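Extracellular solute-binding protein, family 1 (Bifidobacterium longum subsp. infantis, PDB 6FTH) probably captures human milk oligosaccharides outside the cell as the solute-binding component of an ABC transporter. Local coordinates at residues Y435-Q438 with R439-D443; G321-P324 with D325-V328; L215-N218 with S219-I222. All blocks are in the same frame, centred on the assembly; numbering follows the deposited sequence.

How the contacts relate
From the N terminus the chain first makes contact 3, where residues 215-222 turn over in the long connection between strands 197-199 and 235-238. Contact 2, residues 321-328, follows in the loop that leads from strand 311-313 to strand 336-337. Contact 1 comes last, where helix 436-439 runs out into the loop before helix 457-484. Each is one continuous local stretch, so the three lie in series, neither nesting nor crossing. They nevertheless gather in space, with contact 2 touching both of the others: its V328 probably bonds the backbone of N218 in contact 3, and its T327 carbonyl receives H441 of contact 1. Three distant loops are thereby tied together.

Contact 1 of 3, residues Y435-Q438 with R439-D443; sequences YEEQ and RSHFD
E437 and H441, four residues apart, meet where the short helix 436-439 runs into a type I beta turn from R439 to F442, and they illustrate how a histidine just beyond a helix can fold back onto its last turn. With CG anti to the carbonyl carbon (chi1 -61°), the imidazole is directed back toward E437. H441 CB rests 3.3 Å from Q438 O. Beyond it the ring lies over the E437-Q438 peptide: E437 O stands 3.0 Å above one face of the H441 ring, displaced toward the rim, nearest CD2 and NE2, and on the same face Q438 CA makes a CH-pi contact, 4.0 Å from the H441 ring centroid. ND1 leaves the turn altogether and bonds the carbonyl of T327. At the tip, H441 NE2 donates to E437 OE2 over 2.7 Å. The carboxylate is met on its anti side and somewhat out of its plane, whereas the oxygen lies close to the ring plane, and the two planes are turned 63° apart. With both ring nitrogens engaged, the imidazole is fixed in rotation, and the nearby carboxylate would probably favour its protonated form.

The backbone below is bound just as closely. R439 N donates to Y435 O at 2.9 Å, while H441 N donates to Q438 O at 3.1 Å. The R439 side chain departs from this turn, its NH1 reaching the carbonyls of D330 and S332, and Q438 NE2 likewise serves V316 O. The hydroxyl of S440, held between its own N and carbonyl carbon (chi1 77°), bends back to the helix, where S440 OG donates to E437 O at 2.7 Å.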
loop_
_atom_site.group_PDB
_atom_site.type_symbol
_atom_site.label_atom_id
_atom_site.label_comp_id
_atom_site.label_asym_id
_atom_site.label_seq_id
_atom_site.Cartn_x
_atom_site.Cartn_y
_atom_site.Cartn_z
ATOM N N TYR A 435 15.219 -1.490 -7.676
ATOM C CA TYR A 435 15.050 -0.218 -6.978
ATOM C C TYR A 435 15.934 -0.071 -5.750
ATOM O O TYR A 435 15.902 0.988 -5.116
ATOM C CB TYR A 435 13.578 -0.024 -6.590
ATOM C CG TYR A 435 12.738 -0.002 -7.821
ATOM C CD1 TYR A 435 12.698 1.111 -8.648
ATOM C CD2 TYR A 435 12.033 -1.125 -8.196
ATOM C CE1 TYR A 435 11.976 1.102 -9.824
ATOM C CE2 TYR A 435 11.301 -1.136 -9.364
ATOM C CZ TYR A 435 11.258 -0.024 -10.163
ATOM O OH TYR A 435 10.542 -0.023 -11.347
ATOM N N GLU A 436 16.757 -1.070 -5.418
ATOM C CA GLU A 436 17.636 -0.929 -4.261
ATOM C C GLU A 436 18.605 0.230 -4.425
ATOM O O GLU A 436 18.850 0.976 -3.472
ATOM C CB GLU A 436 18.395 -2.226 -3.980
ATOM C CG GLU A 436 17.630 -3.148 -3.082
ATOM C CD GLU A 436 18.512 -4.178 -2.367
ATOM O OE1 GLU A 436 18.580 -5.321 -2.855
ATOM O OE2 GLU A 436 19.110 -3.838 -1.314
ATOM N N GLU A 437 19.132 0.428 -5.627
ATOM C CA GLU A 437 20.039 1.541 -5.846
ATOM C C GLU A 437 19.337 2.877 -5.644
ATOM O O GLU A 437 19.820 3.725 -4.885
ATOM C CB GLU A 437 20.692 1.445 -7.228
ATOM C CG GLU A 437 21.592 2.622 -7.548
ATOM C CD GLU A 437 22.810 2.727 -6.666
ATOM O OE1 GLU A 437 23.376 1.685 -6.287
ATOM O OE2 GLU A 437 23.235 3.863 -6.367
ATOM N N GLN A 438 18.199 3.107 -6.316
ATOM C CA GLN A 438 17.566 4.420 -6.178
ATOM C C GLN A 438 17.040 4.643 -4.765
ATOM O O GLN A 438 17.118 5.755 -4.236
ATOM C CB GLN A 438 16.459 4.618 -7.211
ATOM C CG GLN A 438 17.008 4.992 -8.556
ATOM C CD GLN A 438 15.957 5.161 -9.623
ATOM O OE1 GLN A 438 14.842 4.624 -9.522
ATOM N NE2 GLN A 438 16.301 5.915 -10.659
ATOM N N ARG A 439 16.531 3.599 -4.114
ATOM C CA ARG A 439 16.078 3.765 -2.732
ATOM C C ARG A 439 17.226 4.072 -1.786
ATOM O O ARG A 439 17.011 4.728 -0.757
ATOM C CB ARG A 439 15.272 2.546 -2.268
ATOM C CG ARG A 439 13.852 2.540 -2.847
ATOM C CD ARG A 439 13.073 1.294 -2.626
ATOM N NE ARG A 439 13.037 0.793 -1.251
ATOM C CZ ARG A 439 11.971 0.805 -0.433
ATOM N NH1 ARG A 439 10.850 1.373 -0.777
ATOM N NH2 ARG A 439 12.020 0.208 0.743
ATOM N N SER A 440 18.452 3.704 -2.148
ATOM C CA SER A 440 19.592 4.003 -1.294
ATOM C C SER A 440 20.038 5.446 -1.396
ATOM O O SER A 440 20.920 5.848 -0.633
ATOM C CB SER A 440 20.773 3.070 -1.608
ATOM O OG SER A 440 21.469 3.443 -2.785
ATOM N N HIS A 441 19.432 6.245 -2.272
ATOM C CA HIS A 441 19.796 7.643 -2.466
ATOM C C HIS A 441 19.058 8.589 -1.528
ATOM O O HIS A 441 19.155 9.809 -1.711
ATOM C CB HIS A 441 19.496 8.037 -3.904
ATOM C CG HIS A 441 20.268 7.244 -4.914
ATOM N ND1 HIS A 441 20.002 7.313 -6.263
ATOM C CD2 HIS A 441 21.323 6.401 -4.779
ATOM C CE1 HIS A 441 20.830 6.519 -6.913
ATOM N NE2 HIS A 441 21.648 5.960 -6.040
ATOM N N PHE A 442 18.271 8.071 -0.592
ATOM C CA PHE A 442 17.585 8.918 0.378
ATOM C C PHE A 442 17.644 8.300 1.769
ATOM O O PHE A 442 17.764 7.075 1.930
ATOM C CB PHE A 442 16.129 9.224 -0.020
ATOM C CG PHE A 442 15.185 8.066 0.133
ATOM C CD1 PHE A 442 14.549 7.831 1.332
ATOM C CD2 PHE A 442 14.901 7.232 -0.931
ATOM C CE1 PHE A 442 13.654 6.783 1.485
ATOM C CE2 PHE A 442 14.009 6.207 -0.798
ATOM C CZ PHE A 442 13.389 5.960 0.405
ATOM N N ASP A 443 17.552 9.155 2.771
ATOM C CA ASP A 443 17.555 8.732 4.157
ATOM C C ASP A 443 16.126 8.422 4.591
ATOM O O ASP A 443 15.229 9.252 4.395
ATOM C CB ASP A 443 18.150 9.833 5.029
ATOM C CG ASP A 443 18.269 9.430 6.462
ATOM O OD1 ASP A 443 17.241 9.244 7.146
ATOM O OD2 ASP A 443 19.434 9.315 6.932
#

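Contact 2 of 3, residues G321-P324 with D325-V328; sequences GVSP and DKTV
A tight turn with the features of an ST motif, in the loop between strands 311-313 and 336-337, brings S323 against K326 and T327. The carbonyl of S323 is its hub. K326 N donates to S323 O over 3.0 Å and T327 OG1 donates to the same oxygen over 2.8 Å, and the two arrive from opposite faces of the carbonyl plane, leaving that oxygen gripped from above and below. The serine's hydroxyl adds a second acceptor for the same amide: K326 N makes a weak bond to S323 OG at 3.1 Å, made possible by a chi1 of 68° that sets OG between the backbone N and the carbonyl carbon. One residue on, T327 N repeats the turn by bonding P324 O at 3.2 Å.

The aliphatic part of K326 folds around this hydroxyl, CG approaching S323 OG to 3.3 Å before the chain bends at chi3 (-86°) and doubles back over the serine. On another flank V322 lays its CG1 methyl 3.6 Å from T327 OG1, the two side chains crossing at a slant. T327 OG1 has a further bond to S318 OG, in the same loop.

The turn lies at the surface, with P324, D325 and K326 exposed, while its inner end is built into the fold: the V322 methyls rest on the 219-220 backbone, V328 pairs with N218, and H441, just after helix 436-439, bonds the T327 carbonyl, while Q438 of that helix packs on the T327 methyl.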
loop_
_atom_site.group_PDB
_atom_site.type_symbol
_atom_site.label_atom_id
_atom_site.label_comp_id
_atom_site.label_asym_id
_atom_site.label_seq_id
_atom_site.Cartn_x
_atom_site.Cartn_y
_atom_site.Cartn_z
ATOM N N GLY A 321 18.134 18.046 -14.880
ATOM C CA GLY A 321 18.751 18.711 -13.762
ATOM C C GLY A 321 19.052 17.819 -12.580
ATOM O O GLY A 321 19.754 18.248 -11.673
ATOM N N VAL A 322 18.550 16.588 -12.577
ATOM C CA VAL A 322 18.637 15.687 -11.436
ATOM C C VAL A 322 19.630 14.580 -11.775
ATOM O O VAL A 322 19.414 13.810 -12.720
ATOM C CB VAL A 322 17.249 15.119 -11.087
ATOM C CG1 VAL A 322 17.328 14.256 -9.837
ATOM C CG2 VAL A 322 16.240 16.264 -10.906
ATOM N N SER A 323 20.702 14.489 -10.995
ATOM C CA SER A 323 21.715 13.496 -11.254
ATOM C C SER A 323 21.196 12.097 -10.925
ATOM O O SER A 323 20.243 11.931 -10.151
ATOM C CB SER A 323 22.941 13.760 -10.389
ATOM O OG SER A 323 22.612 13.535 -9.029
ATOM N N PRO A 324 21.812 11.060 -11.496
ATOM C CA PRO A 324 21.435 9.695 -11.092
ATOM C C PRO A 324 21.456 9.506 -9.582
ATOM O O PRO A 324 20.547 8.870 -9.019
ATOM C CB PRO A 324 22.454 8.814 -11.811
ATOM C CG PRO A 324 22.821 9.621 -13.045
ATOM C CD PRO A 324 22.790 11.060 -12.603
ATOM N N ASP A 325 22.461 10.060 -8.899
ATOM C CA ASP A 325 22.585 9.864 -7.463
ATOM C C ASP A 325 21.509 10.603 -6.676
ATOM O O ASP A 325 21.232 10.227 -5.535
ATOM C CB ASP A 325 23.968 10.322 -6.996
ATOM C CG ASP A 325 25.060 9.290 -7.263
ATOM O OD1 ASP A 325 24.755 8.193 -7.762
ATOM O OD2 ASP A 325 26.238 9.585 -6.962
ATOM N N LYS A 326 20.895 11.632 -7.252
ATOM C CA LYS A 326 19.841 12.386 -6.596
ATOM C C LYS A 326 18.456 11.894 -6.990
ATOM O O LYS A 326 17.464 12.354 -6.419
ATOM C CB LYS A 326 19.966 13.900 -6.887
ATOM C CG LYS A 326 21.175 14.593 -6.274
ATOM C CD LYS A 326 21.256 16.099 -6.691
ATOM C CE LYS A 326 21.978 16.352 -8.061
ATOM N NZ LYS A 326 21.196 16.972 -9.252
ATOM N N THR A 327 18.372 10.975 -7.950
ATOM C CA THR A 327 17.102 10.393 -8.362
ATOM C C THR A 327 16.743 9.293 -7.375
ATOM O O THR A 327 17.591 8.483 -6.993
ATOM C CB THR A 327 17.258 9.807 -9.767
ATOM O OG1 THR A 327 17.756 10.804 -10.674
ATOM C CG2 THR A 327 15.911 9.334 -10.316
ATOM N N VAL A 328 15.484 9.263 -6.958
ATOM C CA VAL A 328 15.044 8.378 -5.883
ATOM C C VAL A 328 13.971 7.450 -6.428
ATOM O O VAL A 328 13.642 7.503 -7.611
ATOM C CB VAL A 328 14.563 9.165 -4.650
ATOM C CG1 VAL A 328 15.745 9.973 -4.089
ATOM C CG2 VAL A 328 13.347 10.090 -4.977
#

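Contact 3 of 3, residues L215-N218 with S219-I222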
loop_
_atom_site.group_PDB
_atom_site.type_symbol
_atom_site.label_atom_id
_atom_site.label_comp_id
_atom_site.label_asym_id
_atom_site.label_seq_id
_atom_site.Cartn_x
_atom_site.Cartn_y
_atom_site.Cartn_z
ATOM N N LEU A 215 4.136 8.972 -9.504
ATOM C CA LEU A 215 5.394 8.312 -9.193
ATOM C C LEU A 215 6.569 8.941 -9.939
ATOM O O LEU A 215 7.716 8.746 -9.525
ATOM C CB LEU A 215 5.280 6.827 -9.491
ATOM C CG LEU A 215 4.444 6.020 -8.511
ATOM C CD1 LEU A 215 4.115 4.677 -9.122
ATOM C CD2 LEU A 215 5.179 5.837 -7.171
ATOM N N LEU A 216 6.326 9.695 -11.019
ATOM C CA LEU A 216 7.409 10.433 -11.676
ATOM C C LEU A 216 7.985 11.549 -10.804
ATOM O O LEU A 216 9.041 12.093 -11.143
ATOM C CB LEU A 216 6.980 10.983 -13.049
ATOM C CG LEU A 216 6.882 9.938 -14.162
ATOM C CD1 LEU A 216 6.700 10.666 -15.486
ATOM C CD2 LEU A 216 8.090 9.037 -14.243
ATOM N N LEU A 217 7.343 11.886 -9.680
ATOM C CA LEU A 217 7.991 12.815 -8.751
ATOM C C LEU A 217 9.335 12.281 -8.287
ATOM O O LEU A 217 10.256 13.060 -8.014
ATOM C CB LEU A 217 7.108 13.067 -7.529
ATOM C CG LEU A 217 5.930 14.012 -7.751
ATOM C CD1 LEU A 217 4.871 13.877 -6.665
ATOM C CD2 LEU A 217 6.445 15.454 -7.826
ATOM N N ASN A 218 9.493 10.956 -8.230
ATOM C CA ASN A 218 10.777 10.392 -7.819
ATOM C C ASN A 218 11.897 10.771 -8.792
ATOM O O ASN A 218 13.066 10.904 -8.380
ATOM C CB ASN A 218 10.639 8.870 -7.702
ATOM C CG ASN A 218 9.765 8.461 -6.523
ATOM O OD1 ASN A 218 10.134 8.626 -5.341
ATOM N ND2 ASN A 218 8.586 7.927 -6.828
ATOM N N SER A 219 11.554 10.963 -10.069
ATOM C CA SER A 219 12.505 11.428 -11.080
ATOM C C SER A 219 13.111 12.757 -10.702
ATOM O O SER A 219 14.220 13.070 -11.153
ATOM C CB SER A 219 11.813 11.656 -12.428
ATOM O OG SER A 219 11.267 10.462 -12.925
ATOM N N THR A 220 12.374 13.568 -9.954
ATOM C CA THR A 220 12.785 14.931 -9.627
ATOM C C THR A 220 13.540 15.020 -8.320
ATOM O O THR A 220 13.998 16.122 -7.966
ATOM C CB THR A 220 11.571 15.876 -9.559
ATOM O OG1 THR A 220 10.818 15.667 -8.354
ATOM C CG2 THR A 220 10.660 15.707 -10.757
ATOM N N GLY A 221 13.686 13.918 -7.604
ATOM C CA GLY A 221 14.364 13.912 -6.332
ATOM C C GLY A 221 13.465 14.036 -5.125
ATOM O O GLY A 221 13.978 14.210 -4.013
ATOM N N ILE A 222 12.143 13.953 -5.302
ATOM C CA ILE A 222 11.172 13.924 -4.203
ATOM C C ILE A 222 10.749 12.479 -3.987
ATOM O O ILE A 222 10.234 11.831 -4.908
ATOM C CB ILE A 222 9.964 14.832 -4.484
ATOM C CG1 ILE A 222 10.392 16.309 -4.442
ATOM C CG2 ILE A 222 8.825 14.577 -3.471
ATOM C CD1 ILE A 222 9.296 17.284 -4.876
#
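S219 N, in the turn just before a Schellman motif that ends a run of 3-10-like turns, donates to L216 O at 3.0 Å, and the S219 hydroxyl, near the CD2 methyl of L216, is bonded to P317 O and W173 NE1. T220 comes next and grips one oxygen twice: its N reaches L217 O at 2.9 Å and its OG1 reaches L217 O at 2.7 Å, the hydroxyl lying in the carbonyl plane on a lone pair because chi1 (75°) holds it between N and the carbonyl carbon. Replacing T220 by valine removes the hydroxyl, which would probably leave L217 O with a single strong donor and the turn less firmly closed. G221, at a positive phi of 95°, donates its N to N218 O over 3.2 Å, the inner bond of the Schellman motif. I222 N then returns weakly to L217 O as the outer one, with I222 CD1 coming loosely to L217 CD2 at 4.5 Å.

Most of the turn is buried: T220 and I222 rest on E250 of helix 249-263, while L216 touches Y257 and Y258 of that helix and F296 of strand 292-297.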